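Local coordinates for uncharacterized protein Tfu_2867 (Thermobifida fusca, PDB 2QE6) that binds S-adenosylmethionine in a Rossmann-like fold and is probably a methyltransferase whose substrate is not known, at residues Q80-G85 against V108-D113. The protein carries 1 engineered substitution. Residues are numbered along the deposited sequence; the frame is centred on the assembly and turned at random.
Sequences QFLDLG and VYVDID. With SAM (S-adenosylmethionine), chain F.
The S-adenosylmethionine site is built on the carboxyl ends of two neighbouring parallel strands, 80-84 and 106-111, where Gly-85 and Asp-111 meet each other and the cofactor. The strands are zipped by a backbone ladder: Val-108 N donates to Phe-81 O, Val-108 O accepts from Asp-83 N in a practically straight bond (2.9 Å, 179° at the hydrogen), and Val-110 N donates to Asp-83 O. A last, weak rung from Gly-85 N to Val-110 O closes the ladder as the backbone leaves strand 80-84 at Gly-85, and Gly-85 O takes the cofactor's amino N at 2.7 Å. On one face, with Leu-82 CG anti to the backbone N (chi1 -179°) and chi2 at 54°, CD1 comes to lie 3.9 Å from both Val-108 CG1 and Val-110 CG2; Leu-84 lies alongside Val-110. Together with helix 94-101 the pair forms a beta-alpha-beta unit of the Rossmann-like methyltransferase fold, and the other face reaches that helix: Asp-83 OD2 sits at the edge of the Tyr-109 ring, 3.3 Å from CE1, and is hydrogen-bonded to Thr-94 OG1, while the Tyr-109 hydroxyl is hydrogen-bonded to His-95 ND1. Asp-111 grips both ribose hydroxyls, OD1 taking O2' (2.8 Å) and OD2 taking O3' (2.5 Å). Its carboxylate is steadied by Gly-87 N at OD2 and by an Asx turn, in which Asp-113 N reaches the anti lone pair of OD1. An alanine in place of Asp-111 would probably leave both ribose hydroxyls without these acceptors and the ribose freer to shift. Ile-112, modelled in two conformers, borders the adenine.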
ATOM      1  N   GLN A  80      11.574   2.539  11.400  1.00 32.64           N
ATOM      2  CA  GLN A  80      12.102   2.284  10.060  1.00 33.73           C
ATOM      3  C   GLN A  80      10.997   1.671   9.244  1.00 30.93           C
ATOM      4  O   GLN A  80      10.507   0.628   9.634  1.00 32.54           O
ATOM      5  CB  GLN A  80      13.240   1.239  10.072  1.00 36.53           C
ATOM      6  CG  GLN A  80      14.308   1.445  11.118  1.00 33.46           C
ATOM      7  CD  GLN A  80      15.546   0.590  10.913  1.00 36.28           C
ATOM      8  OE1 GLN A  80      16.595   1.093  10.505  1.00 35.18           O
ATOM      9  NE2 GLN A  80      15.453  -0.691  11.238  1.00 26.81           N
ATOM     10  N   PHE A  81      10.593   2.323   8.151  1.00 31.54           N
ATOM     11  CA  PHE A  81       9.510   1.812   7.282  1.00 35.56           C
ATOM     12  C   PHE A  81       9.991   1.757   5.839  1.00 34.01           C
ATOM     13  O   PHE A  81      10.679   2.679   5.356  1.00 35.52           O
ATOM     14  CB  PHE A  81       8.245   2.703   7.352  1.00 35.49           C
ATOM     15  CG  PHE A  81       7.667   2.840   8.724  1.00 33.41           C
ATOM     16  CD1 PHE A  81       8.283   3.610   9.682  1.00 31.79           C
ATOM     17  CD2 PHE A  81       6.543   2.145   9.080  1.00 34.68           C
ATOM     18  CE1 PHE A  81       7.756   3.717  10.961  1.00 36.37           C
ATOM     19  CE2 PHE A  81       6.021   2.241  10.376  1.00 31.73           C
ATOM     20  CZ  PHE A  81       6.618   3.034  11.299  1.00 33.59           C
ATOM     21  N   LEU A  82       9.619   0.674   5.159  1.00 37.12           N
ATOM     22  CA  LEU A  82       9.793   0.528   3.725  1.00 37.66           C
ATOM     23  C   LEU A  82       8.409   0.385   3.103  1.00 35.92           C
ATOM     24  O   LEU A  82       7.700  -0.589   3.337  1.00 34.48           O
ATOM     25  CB  LEU A  82      10.664  -0.691   3.409  1.00 37.82           C
ATOM     26  CG  LEU A  82      10.967  -0.963   1.936  1.00 39.59           C
ATOM     27  CD1 LEU A  82      11.585   0.264   1.250  1.00 38.82           C
ATOM     28  CD2 LEU A  82      11.883  -2.200   1.816  1.00 38.88           C
ATOM     29  N   ASP A  83       8.007   1.400   2.361  1.00 36.74           N
ATOM     30  CA  ASP A  83       6.642   1.516   1.889  1.00 33.08           C
ATOM     31  C   ASP A  83       6.647   1.208   0.396  1.00 34.94           C
ATOM     32  O   ASP A  83       6.974   2.067  -0.453  1.00 35.33           O
ATOM     33  CB  ASP A  83       6.124   2.913   2.206  1.00 32.72           C
ATOM     34  CG  ASP A  83       4.621   3.119   1.887  1.00 37.82           C
ATOM     35  OD1 ASP A  83       3.933   2.186   1.387  1.00 44.57           O
ATOM     36  OD2 ASP A  83       4.140   4.276   2.123  1.00 44.59           O
ATOM     37  N   LEU A  84       6.286  -0.051   0.090  1.00 34.81           N
ATOM     38  CA  LEU A  84       6.370  -0.593  -1.252  1.00 35.44           C
ATOM     39  C   LEU A  84       5.072  -0.373  -2.036  1.00 37.32           C
ATOM     40  O   LEU A  84       3.996  -0.821  -1.611  1.00 38.65           O
ATOM     41  CB  LEU A  84       6.622  -2.090  -1.174  1.00 33.43           C
ATOM     42  CG  LEU A  84       7.935  -2.478  -0.460  1.00 31.96           C
ATOM     43  CD1 LEU A  84       7.954  -3.993  -0.248  1.00 38.28           C
ATOM     44  CD2 LEU A  84       9.188  -1.998  -1.211  1.00 35.82           C
ATOM     45  N   GLY A  85       5.188   0.254  -3.202  1.00 36.18           N
ATOM     46  CA  GLY A  85       4.017   0.633  -3.970  1.00 36.70           C
ATOM     47  C   GLY A  85       3.361   1.787  -3.246  1.00 34.40           C
ATOM     48  O   GLY A  85       2.184   1.741  -2.964  1.00 38.11           O
ATOM     49  N   VAL A 108      11.169   5.051   3.640  1.00 35.92           N
ATOM     50  CA  VAL A 108      11.656   4.972   2.281  1.00 35.80           C
ATOM     51  C   VAL A 108      10.483   4.512   1.434  1.00 38.51           C
ATOM     52  O   VAL A 108       9.955   3.439   1.658  1.00 35.75           O
ATOM     53  CB  VAL A 108      12.835   3.987   2.147  1.00 36.96           C
ATOM     54  CG1 VAL A 108      13.204   3.793   0.646  1.00 38.93           C
ATOM     55  CG2 VAL A 108      14.053   4.465   3.000  1.00 29.68           C
ATOM     56  N   TYR A 109      10.061   5.362   0.496  1.00 38.31           N
ATOM     57  CA  TYR A 109       8.968   5.035  -0.390  1.00 35.86           C
ATOM     58  C   TYR A 109       9.483   4.486  -1.722  1.00 34.29           C
ATOM     59  O   TYR A 109      10.467   4.959  -2.256  1.00 34.58           O
ATOM     60  CB  TYR A 109       8.130   6.266  -0.709  1.00 34.50           C
ATOM     61  CG  TYR A 109       7.407   6.985   0.414  1.00 37.14           C
ATOM     62  CD1 TYR A 109       6.204   6.527   0.926  1.00 27.75           C
ATOM     63  CD2 TYR A 109       7.883   8.194   0.894  1.00 26.91           C
ATOM     64  CE1 TYR A 109       5.488   7.258   1.932  1.00 37.08           C
ATOM     65  CE2 TYR A 109       7.189   8.918   1.865  1.00 41.60           C
ATOM     66  CZ  TYR A 109       5.990   8.447   2.380  1.00 30.47           C
ATOM     67  OH  TYR A 109       5.349   9.240   3.341  1.00 35.66           O
ATOM     68  N   VAL A 110       8.773   3.518  -2.286  1.00 35.86           N
ATOM     69  CA  VAL A 110       9.156   2.909  -3.557  1.00 36.51           C
ATOM     70  C   VAL A 110       7.900   2.805  -4.412  1.00 35.44           C
ATOM     71  O   VAL A 110       6.870   2.344  -3.925  1.00 35.22           O
ATOM     72  CB  VAL A 110       9.751   1.491  -3.336  1.00 36.42           C
ATOM     73  CG1 VAL A 110      10.183   0.846  -4.664  1.00 37.91           C
ATOM     74  CG2 VAL A 110      10.935   1.594  -2.337  1.00 34.84           C
ATOM     75  N   ASP A 111       7.975   3.289  -5.651  1.00 34.62           N
ATOM     76  CA  ASP A 111       6.890   3.132  -6.593  1.00 37.97           C
ATOM     77  C   ASP A 111       7.438   2.993  -7.999  1.00 37.12           C
ATOM     78  O   ASP A 111       8.483   3.480  -8.303  1.00 35.88           O
ATOM     79  CB  ASP A 111       5.862   4.273  -6.509  1.00 38.37           C
ATOM     80  CG  ASP A 111       4.457   3.835  -6.984  1.00 38.16           C
ATOM     81  OD1 ASP A 111       4.210   3.759  -8.196  1.00 43.08           O
ATOM     82  OD2 ASP A 111       3.580   3.582  -6.145  1.00 40.28           O
ATOM     83  N   ILE A 112       6.699   2.289  -8.833  1.00 38.77           N
ATOM     84  CA  ILE A 112       7.082   2.068 -10.229  0.50 38.09           C
ATOM     85  C   ILE A 112       6.721   3.267 -11.133  1.00 38.47           C
ATOM     86  O   ILE A 112       7.361   3.504 -12.140  1.00 39.31           O
ATOM     87  CB  ILE A 112       6.440   0.748 -10.767  0.50 36.54           C
ATOM     88  CG1 ILE A 112       6.976   0.390 -12.160  0.50 38.40           C
ATOM     89  CG2 ILE A 112       4.901   0.838 -10.754  0.50 33.60           C
ATOM     90  CD1 ILE A 112       8.467   0.219 -12.217  0.50 30.40           C
ATOM     91  N   ASP A 113       5.683   4.013 -10.771  1.00 38.31           N
ATOM     92  CA  ASP A 113       5.270   5.199 -11.523  1.00 36.58           C
ATOM     93  C   ASP A 113       6.279   6.304 -11.277  1.00 35.78           C
ATOM     94  O   ASP A 113       6.368   6.768 -10.186  1.00 36.83           O
ATOM     95  CB  ASP A 113       3.855   5.663 -11.068  1.00 34.60           C
ATOM     96  CG  ASP A 113       3.218   6.655 -12.026  1.00 30.85           C
ATOM     97  OD1 ASP A 113       3.997   7.387 -12.702  1.00 35.60           O
ATOM     98  OD2 ASP A 113       1.951   6.743 -12.078  1.00 37.87           O
TER
HETATM   99  N   SAM F 400       0.155   1.941  -1.130  1.00 28.40           N
HETATM  100  CA  SAM F 400      -0.798   3.068  -1.478  1.00 30.21           C
HETATM  101  C   SAM F 400      -2.067   2.917  -0.669  1.00 31.01           C
HETATM  102  O   SAM F 400      -2.748   3.899  -0.396  1.00 31.59           O
HETATM  103  OXT SAM F 400      -2.442   1.795  -0.302  1.00 28.67           O
HETATM  104  CB  SAM F 400      -1.228   3.165  -2.954  1.00 27.39           C
HETATM  105  CG  SAM F 400      -2.039   1.979  -3.500  1.00 28.67           C
HETATM  106  SD  SAM F 400      -2.368   2.001  -5.294  1.00 14.44           S
HETATM  107  CE  SAM F 400      -1.524   3.565  -5.630  1.00 42.41           C
HETATM  108  C5' SAM F 400      -1.028   0.881  -5.750  1.00 31.89           C
HETATM  109  C4' SAM F 400       0.401   1.399  -5.959  1.00 30.30           C
HETATM  110  O4' SAM F 400       1.294   0.288  -6.083  1.00 27.71           O
HETATM  111  C3' SAM F 400       0.589   2.225  -7.241  1.00 32.41           C
HETATM  112  O3' SAM F 400       1.211   3.468  -6.966  1.00 30.91           O
HETATM  113  C2' SAM F 400       1.425   1.374  -8.183  1.00 33.81           C
HETATM  114  O2' SAM F 400       2.192   2.112  -9.143  1.00 31.21           O
HETATM  115  C1' SAM F 400       2.206   0.558  -7.158  1.00 29.72           C
HETATM  116  N9  SAM F 400       2.681  -0.690  -7.757  1.00 29.41           N
HETATM  117  C8  SAM F 400       1.946  -1.756  -8.274  1.00 33.38           C
HETATM  118  N7  SAM F 400       2.814  -2.704  -8.714  1.00 31.49           N
HETATM  119  C5  SAM F 400       4.085  -2.253  -8.465  1.00 32.06           C
HETATM  120  C6  SAM F 400       5.341  -2.834  -8.690  1.00 23.54           C
HETATM  121  N6  SAM F 400       5.419  -4.055  -9.290  1.00 27.93           N
HETATM  122  N1  SAM F 400       6.457  -2.111  -8.307  1.00 31.12           N
HETATM  123  C2  SAM F 400       6.360  -0.841  -7.703  1.00 26.56           C
HETATM  124  N3  SAM F 400       5.113  -0.262  -7.489  1.00 27.77           N
HETATM  125  C4  SAM F 400       4.006  -0.984  -7.862  1.00 34.31           C